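Local coordinates for protein salmonella plasmid virulence: SpvB (Salmonella typhimurium, PDB 6P0X) that is a secreted Salmonella virulence toxin that probably ADP-ribosylates an arginine of host actin to block its polymerisation, represented here by its N-terminal domain, at residues L309-D314 / C323-L328; F45-S50 / P317-L322; S15-L20 / A33-S38; L187-D192 / L282-R287. All coordinates share one frame; numbering follows the deposited sequence.

Interaction 1: residues L309-D314 / C323-L328; sequences LLLEYD and CAARTL. With AKR (acrylic acid), chain E.
Leu310 and Arg326 exchange two backbone hydrogen bonds, Leu310 N to Arg326 O at 2.8 Å and Arg326 N to Leu310 O at 3.0 Å, which set the antiparallel register of strands 309-314 and 323-328. Further along, Glu312 N donates to Ala324 O in an almost straight bond, 177° at the hydrogen. Glu312 O is gripped twice, by Cys323 N and by Ala324 N. Two successive residues facing a single one make a classic beta bulge, set toward the turn end of the beta hairpin that strands 304-314 and 321-328 build.

Apolar contacts divide between the two faces. On one, Ala325 CB lies 3.9 Å from Leu311 CD2 and 4.1 Å from Leu309 CD1. Leu309 CD1 also meets Thr327 CG2 at 3.8 Å, these two side chains crossing obliquely. Leu18 of strand 16-19 covers Leu311 and Ala325 on this face, and Leu20 packs on Leu309. On the other, Leu328 CD1 rests against Leu310 CB at 3.7 Å.

Charged groups gather on the Leu310 face. The Glu312 chain, extended beyond CG, runs past the methyl of Ala324, and its OE2 stops 4.2 Å from Arg326 NE, too far for a salt bridge and oblique to the guanidinium. The same Glu312 OE2 comes within 3.0 Å of atom O of a bound acrylic acid, a closeness that would favour a proton on one of the two acids.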
loop_
_atom_site.group_PDB
_atom_site.type_symbol
_atom_site.label_atom_id
_atom_site.label_comp_id
_atom_site.label_asym_id
_atom_site.label_seq_id
_atom_site.Cartn_x
_atom_site.Cartn_y
_atom_site.Cartn_z
ATOM N N LEU A 309 -18.610 5.168 -0.830
ATOM C CA LEU A 309 -18.697 4.360 -2.037
ATOM C C LEU A 309 -18.961 2.924 -1.604
ATOM O O LEU A 309 -18.081 2.268 -1.033
ATOM C CB LEU A 309 -17.420 4.467 -2.867
ATOM C CG LEU A 309 -17.304 3.493 -4.045
ATOM C CD1 LEU A 309 -18.417 3.721 -5.058
ATOM C CD2 LEU A 309 -15.935 3.588 -4.715
ATOM N N LEU A 310 -20.172 2.447 -1.872
ATOM C CA LEU A 310 -20.612 1.111 -1.504
ATOM C C LEU A 310 -20.563 0.216 -2.730
ATOM O O LEU A 310 -21.106 0.566 -3.790
ATOM C CB LEU A 310 -22.026 1.128 -0.922
ATOM C CG LEU A 310 -22.471 -0.187 -0.271
ATOM C CD1 LEU A 310 -21.467 -0.665 0.773
ATOM C CD2 LEU A 310 -23.866 -0.050 0.335
ATOM N N LEU A 311 -19.900 -0.925 -2.572
ATOM C CA LEU A 311 -19.685 -1.905 -3.622
ATOM C C LEU A 311 -20.557 -3.122 -3.353
ATOM O O LEU A 311 -20.609 -3.617 -2.222
ATOM C CB LEU A 311 -18.214 -2.315 -3.678
ATOM C CG LEU A 311 -17.187 -1.179 -3.716
ATOM C CD1 LEU A 311 -15.774 -1.720 -3.546
ATOM C CD2 LEU A 311 -17.304 -0.362 -4.997
ATOM N N GLU A 312 -21.253 -3.588 -4.382
ATOM C CA GLU A 312 -22.058 -4.798 -4.322
ATOM C C GLU A 312 -21.414 -5.854 -5.207
ATOM O O GLU A 312 -21.078 -5.574 -6.369
ATOM C CB GLU A 312 -23.494 -4.528 -4.775
ATOM C CG GLU A 312 -24.193 -3.412 -4.017
ATOM C CD GLU A 312 -25.617 -3.193 -4.491
ATOM O OE1 GLU A 312 -26.353 -4.192 -4.644
ATOM O OE2 GLU A 312 -25.998 -2.025 -4.713
ATOM N N TYR A 313 -21.288 -7.067 -4.668
ATOM C CA TYR A 313 -20.598 -8.172 -5.313
ATOM C C TYR A 313 -21.549 -9.334 -5.545
ATOM O O TYR A 313 -22.498 -9.547 -4.784
ATOM C CB TYR A 313 -19.434 -8.695 -4.462
ATOM C CG TYR A 313 -18.248 -7.775 -4.340
ATOM C CD1 TYR A 313 -17.239 -7.783 -5.294
ATOM C CD2 TYR A 313 -18.121 -6.919 -3.257
ATOM C CE1 TYR A 313 -16.146 -6.952 -5.181
ATOM C CE2 TYR A 313 -17.033 -6.087 -3.134
ATOM C CZ TYR A 313 -16.048 -6.106 -4.100
ATOM O OH TYR A 313 -14.958 -5.277 -3.985
ATOM N N ASP A 314 -21.268 -10.100 -6.596
ATOM C CA ASP A 314 -21.841 -11.432 -6.755
ATOM C C ASP A 314 -20.863 -12.388 -6.082
ATOM O O ASP A 314 -19.803 -12.689 -6.633
ATOM C CB ASP A 314 -22.033 -11.778 -8.227
ATOM C CG ASP A 314 -23.176 -11.015 -8.866
ATOM O OD1 ASP A 314 -24.191 -10.763 -8.181
ATOM O OD2 ASP A 314 -23.056 -10.664 -10.061
ATOM N N CYS A 323 -20.652 -6.305 -9.001
ATOM C CA CYS A 323 -21.834 -6.113 -9.822
ATOM C C CYS A 323 -22.412 -4.710 -9.748
ATOM O O CYS A 323 -23.081 -4.292 -10.699
ATOM C CB CYS A 323 -22.922 -7.137 -9.450
ATOM S SG CYS A 323 -23.544 -7.016 -7.763
ATOM N N ALA A 324 -22.185 -3.967 -8.665
ATOM C CA ALA A 324 -22.756 -2.626 -8.603
ATOM C C ALA A 324 -21.911 -1.735 -7.705
ATOM O O ALA A 324 -21.132 -2.214 -6.881
ATOM C CB ALA A 324 -24.211 -2.654 -8.115
ATOM N N ALA A 325 -22.078 -0.424 -7.874
ATOM C CA ALA A 325 -21.393 0.545 -7.032
ATOM C C ALA A 325 -22.191 1.839 -7.015
ATOM O O ALA A 325 -22.773 2.228 -8.032
ATOM C CB ALA A 325 -19.968 0.808 -7.522
ATOM N N ARG A 326 -22.214 2.502 -5.859
ATOM C CA ARG A 326 -22.838 3.822 -5.774
ATOM C C ARG A 326 -22.305 4.567 -4.560
ATOM O O ARG A 326 -21.839 3.956 -3.598
ATOM C CB ARG A 326 -24.365 3.724 -5.708
ATOM C CG ARG A 326 -24.860 2.532 -4.929
ATOM C CD ARG A 326 -25.732 2.943 -3.773
ATOM N NE ARG A 326 -26.217 1.774 -3.048
ATOM C CZ ARG A 326 -27.252 1.786 -2.217
ATOM N NH1 ARG A 326 -27.925 2.909 -2.006
ATOM N NH2 ARG A 326 -27.621 0.670 -1.602
ATOM N N THR A 327 -22.390 5.898 -4.606
ATOM C CA THR A 327 -21.872 6.747 -3.535
ATOM C C THR A 327 -23.044 7.358 -2.776
ATOM O O THR A 327 -23.792 8.177 -3.322
ATOM C CB THR A 327 -20.954 7.839 -4.078
ATOM O OG1 THR A 327 -21.655 8.611 -5.059
ATOM C CG2 THR A 327 -19.706 7.232 -4.692
ATOM N N LEU A 328 -23.188 6.958 -1.519
ATOM C CA LEU A 328 -24.198 7.472 -0.611
ATOM C C LEU A 328 -23.658 8.613 0.249
ATOM O O LEU A 328 -22.457 8.697 0.543
ATOM C CB LEU A 328 -24.723 6.358 0.300
ATOM C CG LEU A 328 -25.283 5.074 -0.321
ATOM C CD1 LEU A 328 -24.175 4.055 -0.545
ATOM C CD2 LEU A 328 -26.397 4.471 0.532
HETATM C CA AKR E . -28.996 -3.138 -7.924
HETATM C CB AKR E . -29.920 -3.174 -8.864
HETATM C C AKR E . -29.037 -2.058 -6.843
HETATM O O AKR E . -28.093 -1.232 -6.726
HETATM O OXT AKR E . -30.024 -1.993 -6.065
#

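Interaction 2: residues F45-S50 / P317-L322; sequences FGVGWS and PILTQL
Leu322 lays its CD2 methyl over one face of the Trp49 indole, a CH-pi contact 3.7 Å from the centroid of the five-membered ring and 21° off its normal. Here strand 49-50 and the loop before it dock on the second strand of the beta hairpin 304-314/321-328 and the turn leading into it. Leu322 CG is anti to its backbone N (chi1 176°), and the side chain crosses Trp49 at about a right angle, with CB on the same side, just beyond the rim at CD1 and NE1. Nearer the turn, Val47 CG2 touches Leu319 CD1 at 3.6 Å, again with the side chains crosswise. Val47 N donates to Thr320 O at 3.0 Å, nearly in line with the carbonyl bond.

Close by, Gly46 CA sits 3.3 Å from Thr320 O, at a positive phi of 79° that suits glycine. Gln321 bends at chi2, turning CD back toward the loop, and its NE2 gives Val47 O a weak hydrogen bond of 3.1 Å.

Further out, one water donates to Phe45 O and Val47 O and accepts from Leu322 N, joining both backbones. Tyr36 meets the Trp49 ring and also touches Gln321, tying the contact to strand 33-36. A second water accepts from Gln321 NE2 and donates to Leu322 O; it lies in the indole plane, at the ring edge, where it accepts from Trp49 NE1 at 3.1 Å.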
loop_
_atom_site.group_PDB
_atom_site.type_symbol
_atom_site.label_atom_id
_atom_site.label_comp_id
_atom_site.label_asym_id
_atom_site.label_seq_id
_atom_site.Cartn_x
_atom_site.Cartn_y
_atom_site.Cartn_z
ATOM N N PHE A 45 -10.758 -6.939 -4.803
ATOM C CA PHE A 45 -11.983 -6.421 -5.399
ATOM C C PHE A 45 -12.631 -7.438 -6.328
ATOM O O PHE A 45 -13.423 -7.063 -7.202
ATOM C CB PHE A 45 -11.701 -5.114 -6.145
ATOM C CG PHE A 45 -11.248 -3.997 -5.252
ATOM C CD1 PHE A 45 -12.169 -3.176 -4.621
ATOM C CD2 PHE A 45 -9.899 -3.773 -5.036
ATOM C CE1 PHE A 45 -11.753 -2.145 -3.796
ATOM C CE2 PHE A 45 -9.476 -2.745 -4.211
ATOM C CZ PHE A 45 -10.407 -1.931 -3.587
ATOM N N GLY A 46 -12.315 -8.717 -6.155
ATOM C CA GLY A 46 -12.852 -9.740 -7.021
ATOM C C GLY A 46 -12.120 -9.800 -8.348
ATOM O O GLY A 46 -11.081 -9.165 -8.562
ATOM N N VAL A 47 -12.691 -10.586 -9.259
ATOM C CA VAL A 47 -12.067 -10.811 -10.557
ATOM C C VAL A 47 -12.176 -9.553 -11.408
ATOM O O VAL A 47 -13.240 -8.928 -11.490
ATOM C CB VAL A 47 -12.715 -12.019 -11.250
ATOM C CG1 VAL A 47 -12.219 -12.154 -12.681
ATOM C CG2 VAL A 47 -12.419 -13.284 -10.462
ATOM N N GLY A 48 -11.066 -9.172 -12.042
ATOM C CA GLY A 48 -11.050 -8.123 -13.039
ATOM C C GLY A 48 -10.832 -6.715 -12.514
ATOM O O GLY A 48 -10.332 -5.863 -13.255
ATOM N N TRP A 49 -11.204 -6.441 -11.270
ATOM C CA TRP A 49 -11.057 -5.110 -10.701
ATOM C C TRP A 49 -9.819 -5.036 -9.818
ATOM O O TRP A 49 -9.444 -6.011 -9.161
ATOM C CB TRP A 49 -12.289 -4.715 -9.883
ATOM C CG TRP A 49 -13.492 -4.393 -10.705
ATOM C CD1 TRP A 49 -14.489 -5.248 -11.071
ATOM C CD2 TRP A 49 -13.834 -3.115 -11.256
ATOM N NE1 TRP A 49 -15.431 -4.583 -11.820
ATOM C CE2 TRP A 49 -15.052 -3.272 -11.948
ATOM C CE3 TRP A 49 -13.228 -1.856 -11.233
ATOM C CZ2 TRP A 49 -15.676 -2.216 -12.610
ATOM C CZ3 TRP A 49 -13.848 -0.807 -11.893
ATOM C CH2 TRP A 49 -15.060 -0.994 -12.571
ATOM N N SER A 50 -9.196 -3.860 -9.795
ATOM C CA SER A 50 -8.005 -3.656 -8.986
ATOM C C SER A 50 -7.887 -2.190 -8.601
ATOM O O SER A 50 -8.303 -1.295 -9.343
ATOM C CB SER A 50 -6.738 -4.097 -9.723
ATOM O OG SER A 50 -6.600 -3.383 -10.937
ATOM N N PRO A 317 -18.577 -19.423 -4.139
ATOM C CA PRO A 317 -17.289 -20.078 -3.855
ATOM C C PRO A 317 -16.354 -20.166 -5.053
ATOM O O PRO A 317 -15.147 -20.337 -4.848
ATOM C CB PRO A 317 -17.703 -21.475 -3.372
ATOM C CG PRO A 317 -19.110 -21.304 -2.879
ATOM C CD PRO A 317 -19.721 -20.279 -3.778
ATOM N N ILE A 318 -16.854 -20.044 -6.284
ATOM C CA ILE A 318 -15.983 -20.133 -7.454
ATOM C C ILE A 318 -15.286 -18.803 -7.721
ATOM O O ILE A 318 -14.057 -18.745 -7.835
ATOM C CB ILE A 318 -16.783 -20.610 -8.681
ATOM C CG1 ILE A 318 -17.390 -21.984 -8.410
ATOM C CG2 ILE A 318 -15.894 -20.658 -9.914
ATOM C CD1 ILE A 318 -18.337 -22.456 -9.490
ATOM N N LEU A 319 -16.050 -17.718 -7.826
ATOM C CA LEU A 319 -15.480 -16.407 -8.096
ATOM C C LEU A 319 -16.397 -15.343 -7.512
ATOM O O LEU A 319 -17.618 -15.512 -7.451
ATOM C CB LEU A 319 -15.300 -16.145 -9.599
ATOM C CG LEU A 319 -16.415 -15.300 -10.240
ATOM C CD1 LEU A 319 -15.855 -14.107 -10.996
ATOM C CD2 LEU A 319 -17.319 -16.126 -11.139
ATOM N N THR A 320 -15.792 -14.258 -7.055
ATOM C CA THR A 320 -16.528 -13.068 -6.658
ATOM C C THR A 320 -16.367 -12.010 -7.739
ATOM O O THR A 320 -15.243 -11.708 -8.154
ATOM C CB THR A 320 -16.037 -12.542 -5.312
ATOM O OG1 THR A 320 -16.367 -13.492 -4.290
ATOM C CG2 THR A 320 -16.707 -11.225 -4.998
ATOM N N GLN A 321 -17.486 -11.449 -8.191
ATOM C CA GLN A 321 -17.486 -10.442 -9.243
ATOM C C GLN A 321 -18.240 -9.212 -8.765
ATOM O O GLN A 321 -19.359 -9.325 -8.252
ATOM C CB GLN A 321 -18.132 -10.984 -10.524
ATOM C CG GLN A 321 -18.029 -10.045 -11.715
ATOM C CD GLN A 321 -16.620 -9.963 -12.266
ATOM O OE1 GLN A 321 -15.940 -10.979 -12.408
ATOM N NE2 GLN A 321 -16.171 -8.752 -12.576
ATOM N N LEU A 322 -17.636 -8.042 -8.947
ATOM C CA LEU A 322 -18.314 -6.798 -8.611
ATOM C C LEU A 322 -19.485 -6.586 -9.559
ATOM O O LEU A 322 -19.335 -6.681 -10.781
ATOM C CB LEU A 322 -17.352 -5.615 -8.698
ATOM C CG LEU A 322 -18.007 -4.253 -8.447
ATOM C CD1 LEU A 322 -18.081 -3.975 -6.953
ATOM C CD2 LEU A 322 -17.274 -3.132 -9.174
HETATM O O HOH W 1 -14.952 -8.262 -9.242
HETATM O O HOH W 2 -17.630 -6.582 -12.849
#

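Interaction 3: residues S15-L20 / A33-S38; sequences SITLPL and ALHYSS
Ile16 and Tyr36 lie side by side and point the same way, so that Ile16 CD1 reaches Tyr36 CD2 at 3.6 Å, oblique to the ring. Ser15 OG approaches that ring differently, in its plane and at its edge, 3.7 Å from Tyr36 CD2.

Leu18 and Leu34 repeat the parallel arrangement on the same face, Leu18 CD2 meeting Leu34 CD1 at 3.7 Å. These strands belong to a three-stranded antiparallel meander in the order 16-19, 33-36, 49-50, with 33-36 in the middle. Trp49 of the third strand touches Ile16, Leu18 and Leu34 alike, and this face of the sheet packs on the neighbouring hairpin.

On the other face Thr17 and His35 also run alongside each other. Thr17 OG1, the branch set beside its own backbone N (chi1 -62°), sits in the imidazole plane, at the ring edge, and hydrogen-bonds His35 ND1 at 3.3 Å; either atom could be the donor. Thr17 CG2 touches both His35 CE1 and Ala33 CB.

Between the faces, Leu18 and Leu34 exchange a pair of backbone bonds, Tyr36 N donates to Ile16 O at 2.9 Å, and Ser15 N to Tyr36 O at 2.8 Å.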
loop_
_atom_site.group_PDB
_atom_site.type_symbol
_atom_site.label_atom_id
_atom_site.label_comp_id
_atom_site.label_asym_id
_atom_site.label_seq_id
_atom_site.Cartn_x
_atom_site.Cartn_y
_atom_site.Cartn_z
ATOM N N SER A 15 -10.377 -0.862 -19.056
ATOM C CA SER A 15 -11.471 -0.421 -19.906
ATOM C C SER A 15 -12.596 0.253 -19.135
ATOM O O SER A 15 -13.487 0.840 -19.761
ATOM C CB SER A 15 -12.044 -1.604 -20.699
ATOM O OG SER A 15 -12.649 -2.548 -19.834
ATOM N N ILE A 16 -12.591 0.175 -17.807
ATOM C CA ILE A 16 -13.532 0.907 -16.970
ATOM C C ILE A 16 -12.753 1.530 -15.825
ATOM O O ILE A 16 -11.866 0.892 -15.245
ATOM C CB ILE A 16 -14.652 0.012 -16.401
ATOM C CG1 ILE A 16 -15.192 -0.950 -17.452
ATOM C CG2 ILE A 16 -15.791 0.872 -15.862
ATOM C CD1 ILE A 16 -16.159 -1.952 -16.876
ATOM N N THR A 17 -13.097 2.770 -15.493
ATOM C CA THR A 17 -12.577 3.448 -14.316
ATOM C C THR A 17 -13.745 3.838 -13.425
ATOM O O THR A 17 -14.694 4.484 -13.880
ATOM C CB THR A 17 -11.758 4.686 -14.695
ATOM O OG1 THR A 17 -10.625 4.289 -15.476
ATOM C CG2 THR A 17 -11.271 5.405 -13.445
ATOM N N LEU A 18 -13.672 3.432 -12.163
ATOM C CA LEU A 18 -14.628 3.824 -11.139
ATOM C C LEU A 18 -13.916 4.740 -10.158
ATOM O O LEU A 18 -13.009 4.287 -9.441
ATOM C CB LEU A 18 -15.187 2.594 -10.422
ATOM C CG LEU A 18 -15.978 2.797 -9.129
ATOM C CD1 LEU A 18 -17.149 3.747 -9.333
ATOM C CD2 LEU A 18 -16.464 1.455 -8.607
ATOM N N PRO A 19 -14.263 6.022 -10.106
ATOM C CA PRO A 19 -13.514 6.948 -9.254
ATOM C C PRO A 19 -13.837 6.729 -7.787
ATOM O O PRO A 19 -14.937 6.307 -7.421
ATOM C CB PRO A 19 -13.980 8.335 -9.722
ATOM C CG PRO A 19 -14.825 8.104 -10.944
ATOM C CD PRO A 19 -15.323 6.698 -10.868
ATOM N N LEU A 20 -12.870 6.998 -6.965
ATOM C CA LEU A 20 -13.083 6.965 -5.532
ATOM C C LEU A 20 -13.455 8.359 -5.033
ATOM O O LEU A 20 -13.039 9.365 -5.617
ATOM C CB LEU A 20 -11.826 6.479 -4.818
ATOM C CG LEU A 20 -11.274 5.137 -5.297
ATOM C CD1 LEU A 20 -10.046 4.742 -4.490
ATOM C CD2 LEU A 20 -12.339 4.058 -5.232
ATOM N N ALA A 33 -8.000 5.025 -8.043
ATOM C CA ALA A 33 -9.287 4.706 -8.639
ATOM C C ALA A 33 -9.373 3.203 -8.834
ATOM O O ALA A 33 -8.358 2.500 -8.846
ATOM C CB ALA A 33 -9.485 5.435 -9.971
ATOM N N LEU A 34 -10.598 2.708 -8.976
ATOM C CA LEU A 34 -10.819 1.310 -9.301
ATOM C C LEU A 34 -10.747 1.144 -10.812
ATOM O O LEU A 34 -11.354 1.919 -11.554
ATOM C CB LEU A 34 -12.170 0.847 -8.759
ATOM C CG LEU A 34 -12.099 0.348 -7.315
ATOM C CD1 LEU A 34 -13.480 0.255 -6.688
ATOM C CD2 LEU A 34 -11.404 -1.006 -7.290
ATOM N N HIS A 35 -9.985 0.156 -11.266
ATOM C CA HIS A 35 -9.812 -0.097 -12.687
ATOM C C HIS A 35 -10.263 -1.511 -13.007
ATOM O O HIS A 35 -9.999 -2.441 -12.239
ATOM C CB HIS A 35 -8.356 0.098 -13.112
ATOM C CG HIS A 35 -7.886 1.514 -13.009
ATOM N ND1 HIS A 35 -8.509 2.554 -13.664
ATOM C CD2 HIS A 35 -6.853 2.064 -12.328
ATOM C CE1 HIS A 35 -7.879 3.684 -13.392
ATOM N NE2 HIS A 35 -6.871 3.413 -12.583
ATOM N N TYR A 36 -10.956 -1.667 -14.133
ATOM C CA TYR A 36 -11.390 -2.977 -14.598
ATOM C C TYR A 36 -10.612 -3.371 -15.845
ATOM O O TYR A 36 -10.493 -2.580 -16.787
ATOM C CB TYR A 36 -12.888 -2.998 -14.899
ATOM C CG TYR A 36 -13.354 -4.316 -15.475
ATOM C CD1 TYR A 36 -13.600 -5.403 -14.646
ATOM C CD2 TYR A 36 -13.537 -4.480 -16.844
ATOM C CE1 TYR A 36 -14.023 -6.616 -15.158
ATOM C CE2 TYR A 36 -13.960 -5.692 -17.369
ATOM C CZ TYR A 36 -14.202 -6.756 -16.516
ATOM O OH TYR A 36 -14.624 -7.966 -17.022
ATOM N N SER A 37 -10.091 -4.595 -15.849
ATOM C CA SER A 37 -9.448 -5.179 -17.018
ATOM C C SER A 37 -10.028 -6.567 -17.235
ATOM O O SER A 37 -10.060 -7.377 -16.304
ATOM C CB SER A 37 -7.929 -5.251 -16.841
ATOM O OG SER A 37 -7.312 -5.810 -17.987
ATOM N N SER A 38 -10.492 -6.838 -18.458
ATOM C CA SER A 38 -11.119 -8.125 -18.740
ATOM C C SER A 38 -10.173 -9.298 -18.522
ATOM O O SER A 38 -10.637 -10.416 -18.280
ATOM C CB SER A 38 -11.648 -8.158 -20.174
ATOM O OG SER A 38 -10.584 -8.068 -21.105
#

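Interaction 4: residues L187-D192 / L282-R287; sequences LAENGD and LHRLCR
Glu189, just past the end of strand 181-188, sends its carboxylate to two successive residues, His283 and Arg284. The chain bends at chi2 (69°), turning CD toward this pair. Glu189 OE1 accepts from His283 N at 2.7 Å, from above the carboxylate plane, and Tyr210 OH is a further partner of this oxygen. Glu189 OE2 forms a salt bridge with Arg284 NE at 2.6 Å, offering its syn lone pair to a donor whose guanidinium plane contains the oxygen. The two planar groups are nonetheless twisted 49° apart, and Arg284 NH1 adds only a weak bond to OE2.

Asn190 N takes the anti lone pair of Glu189 OE2 at 3.0 Å, so the carboxylate is held from its own segment as well. Asn190 O receives Arg284 NH1 at 3.0 Å, the donor standing 60° above the carbonyl plane. Asn190 OD1 accepts from Trp264 NE1 and from Asp192 N, bending the chain through Gly191.

Asp192 O lies at the end of the guanidinium, where Arg284 NH1 and NH2 both donate to it, each at 3.0 Å. Arg284 NH2 also bonds Leu265 O, and Trp264 makes a cation-pi contact with the same group. The result is a buried arginine held by the Glu189 carboxylate and by backbone carbonyls of the Asx turn at Asn190-Asp192, joining the end of strand 181-188 to the loop between strands 280-282 and 288-293.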
loop_
_atom_site.group_PDB
_atom_site.type_symbol
_atom_site.label_atom_id
_atom_site.label_comp_id
_atom_site.label_asym_id
_atom_site.label_seq_id
_atom_site.Cartn_x
_atom_site.Cartn_y
_atom_site.Cartn_z
ATOM N N LEU A 187 -3.272 -3.282 6.559
ATOM C CA LEU A 187 -3.668 -4.295 7.526
ATOM C C LEU A 187 -3.149 -5.658 7.091
ATOM O O LEU A 187 -3.264 -6.024 5.917
ATOM C CB LEU A 187 -5.189 -4.342 7.673
ATOM C CG LEU A 187 -5.837 -3.125 8.327
ATOM C CD1 LEU A 187 -7.350 -3.196 8.184
ATOM C CD2 LEU A 187 -5.428 -3.037 9.791
ATOM N N ALA A 188 -2.583 -6.402 8.037
ATOM C CA ALA A 188 -2.130 -7.758 7.773
ATOM C C ALA A 188 -3.304 -8.729 7.801
ATOM O O ALA A 188 -4.187 -8.634 8.658
ATOM C CB ALA A 188 -1.085 -8.179 8.804
ATOM N N GLU A 189 -3.304 -9.670 6.863
ATOM C CA GLU A 189 -4.333 -10.699 6.844
ATOM C C GLU A 189 -4.231 -11.567 8.096
ATOM O O GLU A 189 -3.150 -11.773 8.652
ATOM C CB GLU A 189 -4.201 -11.552 5.579
ATOM C CG GLU A 189 -5.193 -12.708 5.467
ATOM C CD GLU A 189 -6.619 -12.259 5.244
ATOM O OE1 GLU A 189 -7.052 -12.223 4.072
ATOM O OE2 GLU A 189 -7.307 -11.947 6.238
ATOM N N ASN A 190 -5.375 -12.060 8.560
ATOM C CA ASN A 190 -5.420 -12.926 9.732
ATOM C C ASN A 190 -6.520 -13.959 9.514
ATOM O O ASN A 190 -7.017 -14.146 8.397
ATOM C CB ASN A 190 -5.603 -12.091 11.010
ATOM C CG ASN A 190 -6.853 -11.229 10.980
ATOM O OD1 ASN A 190 -7.901 -11.640 10.486
ATOM N ND2 ASN A 190 -6.744 -10.020 11.516
ATOM N N GLY A 191 -6.927 -14.633 10.589
ATOM C CA GLY A 191 -7.910 -15.693 10.475
ATOM C C GLY A 191 -9.282 -15.352 11.018
ATOM O O GLY A 191 -10.094 -16.251 11.256
ATOM N N ASP A 192 -9.560 -14.062 11.203
ATOM C CA ASP A 192 -10.858 -13.638 11.714
ATOM C C ASP A 192 -11.983 -14.163 10.832
ATOM O O ASP A 192 -11.954 -14.005 9.607
ATOM C CB ASP A 192 -10.930 -12.113 11.796
ATOM C CG ASP A 192 -9.928 -11.531 12.768
ATOM O OD1 ASP A 192 -9.292 -12.310 13.508
ATOM O OD2 ASP A 192 -9.780 -10.291 12.793
ATOM N N LEU A 282 -5.631 -14.853 0.523
ATOM C CA LEU A 282 -6.554 -13.723 0.565
ATOM C C LEU A 282 -7.914 -14.199 1.054
ATOM O O LEU A 282 -8.539 -15.062 0.427
ATOM C CB LEU A 282 -6.685 -13.051 -0.803
ATOM C CG LEU A 282 -5.605 -12.027 -1.161
ATOM C CD1 LEU A 282 -4.344 -12.724 -1.655
ATOM C CD2 LEU A 282 -6.120 -11.029 -2.189
ATOM N N HIS A 283 -8.374 -13.625 2.165
ATOM C CA HIS A 283 -9.686 -13.923 2.719
ATOM C C HIS A 283 -10.640 -12.743 2.641
ATOM O O HIS A 283 -11.814 -12.891 2.998
ATOM C CB HIS A 283 -9.561 -14.362 4.185
ATOM C CG HIS A 283 -8.968 -15.723 4.372
ATOM N ND1 HIS A 283 -9.641 -16.881 4.043
ATOM C CD2 HIS A 283 -7.771 -16.113 4.875
ATOM C CE1 HIS A 283 -8.882 -17.925 4.328
ATOM N NE2 HIS A 283 -7.741 -17.487 4.833
ATOM N N ARG A 284 -10.179 -11.581 2.191
ATOM C CA ARG A 284 -10.935 -10.348 2.344
ATOM C C ARG A 284 -11.350 -9.783 0.994
ATOM O O ARG A 284 -10.687 -9.998 -0.029
ATOM C CB ARG A 284 -10.123 -9.293 3.114
ATOM C CG ARG A 284 -9.497 -9.807 4.406
ATOM C CD ARG A 284 -10.502 -10.563 5.265
ATOM N NE ARG A 284 -9.830 -11.452 6.211
ATOM C CZ ARG A 284 -10.456 -12.215 7.103
ATOM N NH1 ARG A 284 -9.756 -12.995 7.916
ATOM N NH2 ARG A 284 -11.781 -12.198 7.186
ATOM N N LEU A 285 -12.466 -9.056 1.015
ATOM C CA LEU A 285 -12.958 -8.268 -0.104
ATOM C C LEU A 285 -13.237 -6.865 0.402
ATOM O O LEU A 285 -13.889 -6.699 1.439
ATOM C CB LEU A 285 -14.242 -8.849 -0.699
ATOM C CG LEU A 285 -14.176 -10.026 -1.659
ATOM C CD1 LEU A 285 -15.535 -10.702 -1.696
ATOM C CD2 LEU A 285 -13.773 -9.550 -3.045
ATOM N N CYS A 286 -12.749 -5.863 -0.317
ATOM C CA CYS A 286 -13.078 -4.492 0.043
ATOM C C CYS A 286 -14.549 -4.237 -0.258
ATOM O O CYS A 286 -14.981 -4.318 -1.414
ATOM C CB CYS A 286 -12.192 -3.499 -0.700
ATOM S SG CYS A 286 -12.650 -1.776 -0.379
ATOM N N ARG A 287 -15.318 -3.938 0.784
ATOM C CA ARG A 287 -16.745 -3.711 0.619
ATOM C C ARG A 287 -17.084 -2.247 0.396
ATOM O O ARG A 287 -18.116 -1.952 -0.220
ATOM C CB ARG A 287 -17.513 -4.219 1.843
ATOM C CG ARG A 287 -17.119 -5.612 2.305
ATOM C CD ARG A 287 -17.214 -6.624 1.176
ATOM N NE ARG A 287 -16.573 -7.886 1.536
ATOM C CZ ARG A 287 -17.219 -9.034 1.713
ATOM N NH1 ARG A 287 -18.535 -9.093 1.553
ATOM N NH2 ARG A 287 -16.545 -10.129 2.042
#

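Interactions 1, 2 and 3 form one cluster, their centres about 13 Å apart pairwise, on the same side of the chain's centre. Interaction 3 comes first in sequence, in the three-stranded sheet whose last strand, 49-50, enters interaction 2. Interaction 2 joins early and late parts of the N-terminal domain, and strand 321-328 carries it on into interaction 1, whose segments alternate with its own. Both segments of interaction 4 fall between those of interaction 2. Interaction 4 lies deeper, its centre about 14 Å from that of interaction 2, yet loop 282-287 still touches interactions 1 and 2: Tyr313 OH bonds Cys286 O, Leu285 packs on Thr320, and Phe45 meets Cys286.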